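Local atomic coordinates of histidine-containing Phosphotransfer Protein type 1, MtHPt1 (Medicago truncatula, PDB entry 3US6), a protein that probably relays phosphoryl groups, by way of a histidine, between cytokinin sensor histidine kinases and response regulators in plant hormone signalling. Residues G21-D24 / G25-Q29; Q91-K94 / N95-A99; I109-C112 / R113-L116; K120-Y123 / L124-K127. All blocks are in the same frame, centred on the assembly; numbering follows the deposited sequence. Where two conformers were deposited one is given.

Contact 1: residues G21-D24 / G25-Q29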
loop_
_atom_site.group_PDB
_atom_site.type_symbol
_atom_site.label_atom_id
_atom_site.label_comp_id
_atom_site.label_asym_id
_atom_site.label_seq_id
_atom_site.Cartn_x
_atom_site.Cartn_y
_atom_site.Cartn_z
ATOM N N GLY A 21 7.495 -8.206 3.434
ATOM C CA GLY A 21 6.223 -7.872 4.027
ATOM C C GLY A 21 5.501 -6.722 3.402
ATOM O O GLY A 21 4.468 -6.367 3.937
ATOM N N PHE A 22 6.001 -6.163 2.303
ATOM C CA PHE A 22 5.340 -5.067 1.672
ATOM C C PHE A 22 4.017 -5.459 1.021
ATOM O O PHE A 22 3.079 -4.662 0.991
ATOM C CB PHE A 22 6.208 -4.374 0.669
ATOM C CG PHE A 22 7.360 -3.660 1.329
ATOM C CD1 PHE A 22 7.154 -2.461 1.998
ATOM C CD2 PHE A 22 8.624 -4.203 1.346
ATOM C CE1 PHE A 22 8.221 -1.832 2.689
ATOM C CE2 PHE A 22 9.703 -3.570 1.974
ATOM C CZ PHE A 22 9.461 -2.384 2.696
ATOM N N LEU A 23 3.950 -6.706 0.492
ATOM C CA LEU A 23 2.751 -7.271 -0.117
ATOM C C LEU A 23 2.468 -8.618 0.530
ATOM O O LEU A 23 3.393 -9.328 0.953
ATOM C CB LEU A 23 2.904 -7.446 -1.603
ATOM C CG LEU A 23 3.146 -6.216 -2.406
ATOM C CD1 LEU A 23 3.447 -6.638 -3.836
ATOM C CD2 LEU A 23 2.006 -5.262 -2.333
ATOM N N ASP A 24 1.188 -8.948 0.607
ATOM C CA ASP A 24 0.724 -10.235 1.083
ATOM C C ASP A 24 -0.221 -10.865 0.091
ATOM O O ASP A 24 -0.375 -10.404 -1.050
ATOM C CB ASP A 24 0.107 -10.152 2.496
ATOM C CG ASP A 24 -1.230 -9.465 2.525
ATOM O OD1 ASP A 24 -1.858 -9.269 1.459
ATOM O OD2 ASP A 24 -1.713 -9.145 3.631
ATOM N N GLY A 25 -0.836 -11.966 0.492
ATOM C CA GLY A 25 -1.648 -12.751 -0.415
ATOM C C GLY A 25 -2.827 -12.002 -0.970
ATOM O O GLY A 25 -3.410 -12.446 -1.991
ATOM N N GLN A 26 -3.219 -10.884 -0.382
ATOM C CA GLN A 26 -4.348 -10.189 -0.954
ATOM C C GLN A 26 -3.904 -9.518 -2.270
ATOM O O GLN A 26 -4.761 -9.312 -3.190
ATOM C CB GLN A 26 -4.941 -9.211 0.009
ATOM C CG GLN A 26 -5.914 -8.322 -0.614
ATOM C CD GLN A 26 -7.084 -9.085 -1.214
ATOM O OE1 GLN A 26 -7.742 -8.622 -2.197
ATOM N NE2 GLN A 26 -7.351 -10.295 -0.637
ATOM N N PHE A 27 -2.605 -9.236 -2.434
ATOM C CA PHE A 27 -2.171 -8.692 -3.720
ATOM C C PHE A 27 -2.289 -9.770 -4.778
ATOM O O PHE A 27 -2.683 -9.491 -5.912
ATOM C CB PHE A 27 -0.767 -8.148 -3.620
ATOM C CG PHE A 27 -0.322 -7.464 -4.887
ATOM C CD1 PHE A 27 -0.751 -6.161 -5.125
ATOM C CD2 PHE A 27 0.495 -8.079 -5.792
ATOM C CE1 PHE A 27 -0.375 -5.490 -6.265
ATOM C CE2 PHE A 27 0.868 -7.450 -6.942
ATOM C CZ PHE A 27 0.407 -6.137 -7.192
ATOM N N LEU A 28 -2.016 -11.020 -4.426
ATOM C CA LEU A 28 -2.226 -12.116 -5.372
ATOM C C LEU A 28 -3.689 -12.304 -5.729
ATOM O O LEU A 28 -4.033 -12.693 -6.847
ATOM C CB LEU A 28 -1.717 -13.415 -4.779
ATOM C CG LEU A 28 -0.259 -13.390 -4.444
ATOM C CD1 LEU A 28 0.071 -14.828 -4.120
ATOM C CD2 LEU A 28 0.580 -12.896 -5.599
ATOM N N GLN A 29 -4.585 -12.093 -4.783
ATOM C CA GLN A 29 -6.030 -12.101 -5.081
ATOM C C GLN A 29 -6.473 -11.048 -6.114
ATOM O O GLN A 29 -7.282 -11.355 -7.017
ATOM C CB GLN A 29 -6.852 -11.996 -3.812
ATOM C CG GLN A 29 -8.340 -11.859 -4.075
ATOM C CD GLN A 29 -9.122 -11.764 -2.767
ATOM O OE1 GLN A 29 -8.849 -12.515 -1.799
ATOM N NE2 GLN A 29 -10.010 -10.772 -2.688
#
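Asp24 accepts two hydrogen bonds from the first turn of helix 25-32. Its carboxylate oxygen OD1 takes the backbone N-H of Gln26 at 2.8 Å, the N-cap bond, with the donor above the carboxylate plane, and its carbonyl O takes Phe27 N at 2.9 Å, again from above the carbonyl plane. With chi1 at 72°, the carboxylate of Asp24 sits between its own backbone N and carbonyl carbon, and OD1 is thereby swung over the start of the helix. A negative charge here would probably interact favourably with the positive end of the helix dipole.

The apolar part is a CH-pi contact. Leu23 CD1 lies over one face of the Phe27 ring, 4.0 Å from its centroid and displaced toward CD2, while Leu23 CD2 reaches Phe27 CD1, also at 4.0 Å. Ile14 and Leu130, from helices 3-19 and 109-142, pack on the same phenyl group.

Farther out, Gln26 NE2 donates to Gln29 OE1 at 2.9 Å, meeting that oxygen from well above its carbonyl plane. Just upstream, Gly21 closes helix 3-19 with positive phi in a Schellman motif. A Schellman end followed within three residues by an Asp N-cap is a compact helix-to-helix connection.

Contact 2: residues Q91-K94 / N95-A99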
loop_
_atom_site.group_PDB
_atom_site.type_symbol
_atom_site.label_atom_id
_atom_site.label_comp_id
_atom_site.label_asym_id
_atom_site.label_seq_id
_atom_site.Cartn_x
_atom_site.Cartn_y
_atom_site.Cartn_z
ATOM N N GLN A 91 0.490 -5.042 3.403
ATOM C CA GLN A 91 0.423 -5.535 4.792
ATOM C C GLN A 91 1.175 -4.742 5.789
ATOM O O GLN A 91 0.741 -4.606 6.941
ATOM C CB GLN A 91 0.872 -6.926 4.827
ATOM C CG GLN A 91 0.383 -7.572 6.172
ATOM C CD GLN A 91 0.669 -9.054 6.196
ATOM O OE1 GLN A 91 1.831 -9.464 6.041
ATOM N NE2 GLN A 91 -0.404 -9.869 6.294
ATOM N N ARG A 92 2.316 -4.207 5.390
ATOM C CA ARG A 92 3.047 -3.344 6.355
ATOM C C ARG A 92 2.281 -2.029 6.647
ATOM O O ARG A 92 2.332 -1.496 7.742
ATOM C CB ARG A 92 4.484 -3.034 5.928
ATOM C CG ARG A 92 5.366 -4.186 6.192
ATOM C CD ARG A 92 6.723 -4.206 5.499
ATOM N NE ARG A 92 7.498 -3.068 5.843
ATOM C CZ ARG A 92 8.829 -3.051 5.908
ATOM N NH1 ARG A 92 9.538 -4.131 5.594
ATOM N NH2 ARG A 92 9.419 -1.923 6.203
ATOM N N VAL A 93 1.602 -1.474 5.647
ATOM C CA VAL A 93 0.752 -0.317 5.898
ATOM C C VAL A 93 -0.395 -0.729 6.832
ATOM O O VAL A 93 -0.653 -0.055 7.838
ATOM C CB VAL A 93 0.149 0.263 4.581
ATOM C CG1 VAL A 93 -0.837 1.390 4.909
ATOM C CG2 VAL A 93 1.312 0.740 3.690
ATOM N N LYS A 94 -1.048 -1.844 6.535
ATOM C CA LYS A 94 -2.135 -2.354 7.415
ATOM C C LYS A 94 -1.659 -2.518 8.845
ATOM O O LYS A 94 -2.322 -2.088 9.788
ATOM C CB LYS A 94 -2.645 -3.670 6.859
ATOM C CG LYS A 94 -3.774 -4.300 7.609
ATOM C CD LYS A 94 -3.896 -5.740 7.327
ATOM C CE LYS A 94 -5.075 -6.325 8.093
ATOM N NZ LYS A 94 -5.127 -7.834 8.007
ATOM N N ASN A 95 -0.496 -3.145 9.015
ATOM C CA ASN A 95 -0.009 -3.438 10.379
ATOM C C ASN A 95 0.306 -2.145 11.079
ATOM O O ASN A 95 0.140 -2.035 12.316
ATOM C CB ASN A 95 1.204 -4.315 10.286
ATOM C CG ASN A 95 0.891 -5.696 9.905
ATOM O OD1 ASN A 95 -0.272 -6.108 9.907
ATOM N ND2 ASN A 95 1.921 -6.454 9.535
ATOM N N SER A 96 0.859 -1.160 10.370
ATOM C CA SER A 96 1.108 0.174 10.977
ATOM C C SER A 96 -0.178 0.832 11.427
ATOM O O SER A 96 -0.213 1.463 12.428
ATOM C CB SER A 96 1.874 1.163 10.099
ATOM O OG SER A 96 3.177 0.748 9.867
ATOM N N CYS A 97 -1.237 0.681 10.647
ATOM C CA CYS A 97 -2.550 1.193 11.034
ATOM C C CYS A 97 -3.091 0.497 12.280
ATOM O O CYS A 97 -3.661 1.142 13.137
ATOM C CB CYS A 97 -3.545 1.015 9.881
ATOM S SG CYS A 97 -3.303 2.097 8.496
ATOM N N VAL A 98 -2.906 -0.818 12.372
ATOM C CA VAL A 98 -3.247 -1.545 13.612
ATOM C C VAL A 98 -2.541 -1.009 14.836
ATOM O O VAL A 98 -3.159 -0.761 15.886
ATOM C CB VAL A 98 -2.977 -3.051 13.476
ATOM C CG1 VAL A 98 -3.272 -3.759 14.790
ATOM C CG2 VAL A 98 -3.844 -3.633 12.336
ATOM N N ALA A 99 -1.240 -0.770 14.725
ATOM C CA ALA A 99 -0.478 -0.208 15.788
ATOM C C ALA A 99 -1.031 1.193 16.175
ATOM O O ALA A 99 -1.196 1.537 17.335
ATOM C CB ALA A 99 1.003 -0.173 15.408
#
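The side-chain amides of Gln91 and Asn95 are the flat groups here, one turn apart on the outer side of helix 91-106, their planes only 18° from parallel. They do not stack face to face: the nearest approach is from Gln91 CG to Asn95 ND2, 3.9 Å, so the aliphatic part of the glutamine rather than its amide meets the asparagine. The Asn95 amide instead leans back on the backbone, with its CG 3.2 Å from Gln91 O. That same carbonyl oxygen is the acceptor for Asn95 N at 2.8 Å. The lean follows from chi1 of -73°, which places CG of Asn95 opposite its carbonyl carbon and next to its own N. Beyond this pair, the Gln91 side chain reaches Asp24 in the loop ahead of helix 25-32.

On the inner side, Val93 CG1 comes within 4.4 Å of Cys97 SG. Ser85 and Lys82 of helix 71-88 pack against Val93 and Cys97 respectively, and Val126 of helix 109-142 also meets Val93. Ser96 N donates to Arg92 O at 3.0 Å. The guanidinium of Arg92 turns away from this turn to form a salt bridge with Glu122 and a hydrogen bond to the carbonyl of Glu20.

Main-chain bonds from Cys97 N to Val93 O and from Val98 N to Lys94 O, the latter in the carbonyl plane, complete the turn. The regular i to i+4 ladder, with amides outside and small apolar groups inside, is that of an amphipathic helix in the antiparallel helix bundle of an HPt domain.

Contact 3: residues I109-C112 / R113-L116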
loop_
_atom_site.group_PDB
_atom_site.type_symbol
_atom_site.label_atom_id
_atom_site.label_comp_id
_atom_site.label_asym_id
_atom_site.label_seq_id
_atom_site.Cartn_x
_atom_site.Cartn_y
_atom_site.Cartn_z
ATOM N N ILE A 109 -0.766 10.952 22.750
ATOM C CA ILE A 109 -0.500 11.891 21.639
ATOM C C ILE A 109 0.799 11.607 20.944
ATOM O O ILE A 109 0.864 11.486 19.719
ATOM C CB ILE A 109 -0.546 13.361 22.169
ATOM C CG1 ILE A 109 -2.003 13.706 22.494
ATOM C CG2 ILE A 109 0.139 14.300 21.228
ATOM C CD1 ILE A 109 -2.309 15.126 22.715
ATOM N N ASP A 110 1.898 11.514 21.709
ATOM C CA ASP A 110 3.168 11.327 21.076
ATOM C C ASP A 110 3.233 10.016 20.324
ATOM O O ASP A 110 3.809 9.977 19.244
ATOM C CB ASP A 110 4.304 11.363 22.114
ATOM C CG ASP A 110 4.597 12.763 22.644
ATOM O OD1 ASP A 110 4.099 13.757 22.084
ATOM O OD2 ASP A 110 5.311 12.859 23.672
ATOM N N ALA A 111 2.701 8.940 20.884
ATOM C CA ALA A 111 2.757 7.692 20.160
ATOM C C ALA A 111 1.893 7.738 18.887
ATOM O O ALA A 111 2.233 7.172 17.864
ATOM C CB ALA A 111 2.236 6.545 21.034
ATOM N N CYS A 112 0.756 8.410 18.943
ATOM C CA CYS A 112 -0.002 8.636 17.710
ATOM C C CYS A 112 0.790 9.386 16.657
ATOM O O CYS A 112 0.733 9.019 15.478
ATOM C CB CYS A 112 -1.292 9.382 17.964
ATOM S SG CYS A 112 -2.556 8.339 18.752
ATOM N N ARG A 113 1.540 10.417 17.076
ATOM C CA ARG A 113 2.310 11.173 16.114
ATOM C C ARG A 113 3.410 10.309 15.461
ATOM O O ARG A 113 3.606 10.314 14.251
ATOM C CB ARG A 113 2.893 12.409 16.770
ATOM C CG ARG A 113 1.796 13.408 17.027
ATOM C CD ARG A 113 2.323 14.596 17.813
ATOM N NE ARG A 113 1.255 15.528 18.117
ATOM C CZ ARG A 113 1.346 16.525 18.981
ATOM N NH1 ARG A 113 2.486 16.804 19.591
ATOM N NH2 ARG A 113 0.318 17.287 19.235
ATOM N N ARG A 114 4.103 9.554 16.279
ATOM C CA ARG A 114 5.156 8.707 15.769
ATOM C C ARG A 114 4.614 7.592 14.889
ATOM O O ARG A 114 5.169 7.248 13.879
ATOM C CB ARG A 114 5.917 8.120 16.925
ATOM C CG ARG A 114 6.844 9.113 17.514
ATOM C CD ARG A 114 7.789 8.432 18.460
ATOM N NE ARG A 114 7.519 8.842 19.804
ATOM C CZ ARG A 114 6.813 8.167 20.674
ATOM N NH1 ARG A 114 6.334 6.993 20.364
ATOM N NH2 ARG A 114 6.636 8.666 21.865
ATOM N N CYS A 115 3.494 7.053 15.301
ATOM C CA CYS A 115 2.914 6.002 14.515
ATOM C C CYS A 115 2.372 6.541 13.204
ATOM O O CYS A 115 2.477 5.857 12.176
ATOM C CB CYS A 115 1.807 5.393 15.286
ATOM S SG CYS A 115 1.201 3.868 14.531
ATOM N N LEU A 116 1.807 7.755 13.172
ATOM C CA LEU A 116 1.450 8.307 11.868
ATOM C C LEU A 116 2.693 8.475 10.999
ATOM O O LEU A 116 2.654 8.235 9.788
ATOM C CB LEU A 116 0.672 9.646 11.966
ATOM C CG LEU A 116 0.279 10.382 10.651
ATOM C CD1 LEU A 116 -0.523 9.518 9.875
ATOM C CD2 LEU A 116 -0.536 11.596 10.978
HETATM O O HOH W 1 4.681 5.024 18.291
#
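Four consecutive i to i+4 backbone bonds, from Arg113 N to Ile109 O through Leu116 N to Cys112 O, make this the regular first turns of helix 109-142. Ile109 and Arg113 run alongside each other, pointing the same way, and the methyl CG2 of Ile109 sits over the centre of one guanidinium face, 3.4 Å from Arg113 CZ. The arginine chain, extended from CG to NE, lays the guanidinium beside the isoleucine. Its polar atoms work across the fold: NE donates to the carbonyl of Val64 at the end of helix 41-64, and NH2 makes a weak bond to the carbonyl of Gln66, so the start of one bundle helix is tied to the end of another in this HPt fold. A leucine in place of Arg113 would probably leave the Val64 carbonyl without this donor and lose the flat surface covering Ile109.

Arg114 folds back differently. Its chain bends at chi3 (-112°), and Asp110 O lies over the centre of the guanidinium face, 3.8 Å from CZ, while NH2 rests 3.6 Å from Asp110 CB. One water donates to Ala111 O and weakly accepts from Arg114 NH1, each at 3.3 Å. On the inner side, Phe100 of helix 91-106 packs against Cys112, Cys115 and Leu116.

Contact 4: residues K120-Y123 / L124-K127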
loop_
_atom_site.group_PDB
_atom_site.type_symbol
_atom_site.label_atom_id
_atom_site.label_comp_id
_atom_site.label_asym_id
_atom_site.label_seq_id
_atom_site.Cartn_x
_atom_site.Cartn_y
_atom_site.Cartn_z
ATOM N N LYS A 120 2.777 6.732 7.276
ATOM C CA LYS A 120 3.110 7.517 6.087
ATOM C C LYS A 120 4.358 6.943 5.410
ATOM O O LYS A 120 4.371 6.809 4.177
ATOM C CB LYS A 120 3.265 9.001 6.433
ATOM C CG LYS A 120 3.615 9.825 5.201
ATOM C CD LYS A 120 3.591 11.325 5.463
ATOM C CE LYS A 120 4.304 12.126 4.290
ATOM N NZ LYS A 120 4.246 13.641 4.477
ATOM N N GLN A 121 5.413 6.671 6.177
ATOM C CA GLN A 121 6.619 6.105 5.608
ATOM C C GLN A 121 6.346 4.789 4.919
ATOM O O GLN A 121 6.790 4.553 3.789
ATOM C CB GLN A 121 7.684 5.981 6.696
ATOM C CG GLN A 121 8.989 5.384 6.244
ATOM C CD GLN A 121 10.041 5.495 7.407
ATOM O OE1 GLN A 121 10.191 6.552 8.080
ATOM N NE2 GLN A 121 10.748 4.401 7.654
ATOM N N GLU A 122 5.575 3.918 5.562
ATOM C CA GLU A 122 5.223 2.605 4.982
ATOM C C GLU A 122 4.375 2.776 3.710
ATOM O O GLU A 122 4.601 2.093 2.706
ATOM C CB GLU A 122 4.505 1.718 5.982
ATOM C CG GLU A 122 5.452 1.213 7.070
ATOM C CD GLU A 122 6.521 0.252 6.585
ATOM O OE1 GLU A 122 6.350 -0.408 5.530
ATOM O OE2 GLU A 122 7.584 0.146 7.304
ATOM N N TYR A 123 3.478 3.735 3.710
ATOM C CA TYR A 123 2.700 4.015 2.522
ATOM C C TYR A 123 3.581 4.463 1.364
ATOM O O TYR A 123 3.449 3.928 0.299
ATOM C CB TYR A 123 1.616 5.084 2.806
ATOM C CG TYR A 123 1.000 5.569 1.547
ATOM C CD1 TYR A 123 0.130 4.792 0.860
ATOM C CD2 TYR A 123 1.337 6.782 1.022
ATOM C CE1 TYR A 123 -0.383 5.209 -0.315
ATOM C CE2 TYR A 123 0.819 7.201 -0.148
ATOM C CZ TYR A 123 -0.034 6.399 -0.813
ATOM O OH TYR A 123 -0.570 6.827 -1.984
ATOM N N LEU A 124 4.515 5.372 1.613
ATOM C CA LEU A 124 5.361 5.853 0.537
ATOM C C LEU A 124 6.264 4.729 0.044
ATOM O O LEU A 124 6.548 4.630 -1.152
ATOM C CB LEU A 124 6.169 7.050 0.978
ATOM C CG LEU A 124 5.230 8.246 1.189
ATOM C CD1 LEU A 124 6.013 9.446 1.704
ATOM C CD2 LEU A 124 4.495 8.663 -0.036
ATOM N N LEU A 125 6.758 3.863 0.918
ATOM C CA LEU A 125 7.608 2.752 0.495
ATOM C C LEU A 125 6.859 1.872 -0.477
ATOM O O LEU A 125 7.379 1.508 -1.543
ATOM C CB LEU A 125 8.104 1.904 1.680
ATOM C CG LEU A 125 9.200 2.550 2.548
ATOM C CD1 LEU A 125 9.502 1.638 3.721
ATOM C CD2 LEU A 125 10.451 2.920 1.750
ATOM N N VAL A 126 5.675 1.408 -0.125
ATOM C CA VAL A 126 4.972 0.495 -0.987
ATOM C C VAL A 126 4.466 1.212 -2.245
ATOM O O VAL A 126 4.408 0.560 -3.295
ATOM C CB VAL A 126 3.855 -0.290 -0.244
ATOM C CG1 VAL A 126 2.639 0.548 0.048
ATOM C CG2 VAL A 126 3.498 -1.551 -0.990
ATOM N N LYS A 127 4.103 2.502 -2.165
ATOM C CA LYS A 127 3.718 3.219 -3.368
ATOM C C LYS A 127 4.869 3.205 -4.352
ATOM O O LYS A 127 4.645 2.887 -5.532
ATOM C CB LYS A 127 3.313 4.640 -3.037
ATOM C CG LYS A 127 3.072 5.523 -4.247
ATOM C CD LYS A 127 2.691 6.936 -3.863
ATOM C CE LYS A 127 2.223 7.693 -5.114
ATOM N NZ LYS A 127 2.430 9.153 -4.927
#
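Tyr123 and Lys127 both hold CG opposite their backbone N (chi1 169° and 172°); the tyrosine leans toward the C-terminal end, the lysine stands out from the helix, and the two cross obliquely. The phenol ring thus comes over the lysine chain: Lys127 CB lies to one face of the ring, and farther out Lys127 CD is 3.8 Å from Tyr123 OH. It is the methylene part of the lysine, not its ammonium group, that does the touching.

Leu124 crosses the same tyrosine at a slant. Its CG takes the other course, next to its own N, and CD2 comes to 3.8 Å from Tyr123 CD2. The other methyl, CD1, meets Lys120 CE at 4.1 Å, where the extended lysine runs alongside the leucine. Phe50, Ser53 and Leu57 of helix 41-64 pack against Tyr123, and Phe50 also meets Lys127. An alanine at Tyr123 is likely to open a gap facing helix 41-64 and leave the methylenes of Lys127 and one methyl of Leu124 without their aromatic neighbour.

Round the helix, Glu122 is bent at chi2, and its OE1 passes Leu125 CD1 at 4.2 Å; its carboxylate is the one that pairs with Arg92. Backbone bonds hold the turn, among them Val126 N to Glu122 O at 3.1 Å and Lys127 N to Tyr123 O at 2.9 Å. With Tyr123 facing helix 41-64 and Glu122 and Val126 facing helix 91-106, this is the central part of a long helix in the HPt helix bundle.

Overall arrangement
Along the chain the contacts come in numerical order. Contact 1 joins helix 3-19 to helix 25-32, contact 2 opens helix 91-106, and contacts 3 and 4 both lie on helix 109-142, their centres 16 Å apart. Contacts 2 and 4 are the closest pair, 11 Å between centres, and are joined by the salt bridge from Arg92 NE to Glu122 OE1, 2.9 Å. Phe22 touches both of these residues, so the loop of contact 1 meets contacts 2 and 4. Contact 3 lies toward one end of the molecule, its centre about 26 Å from that of contact 1. Helix 71-88, which packs on contacts 2 and 3, carries His79, the predicted phosphorylation site.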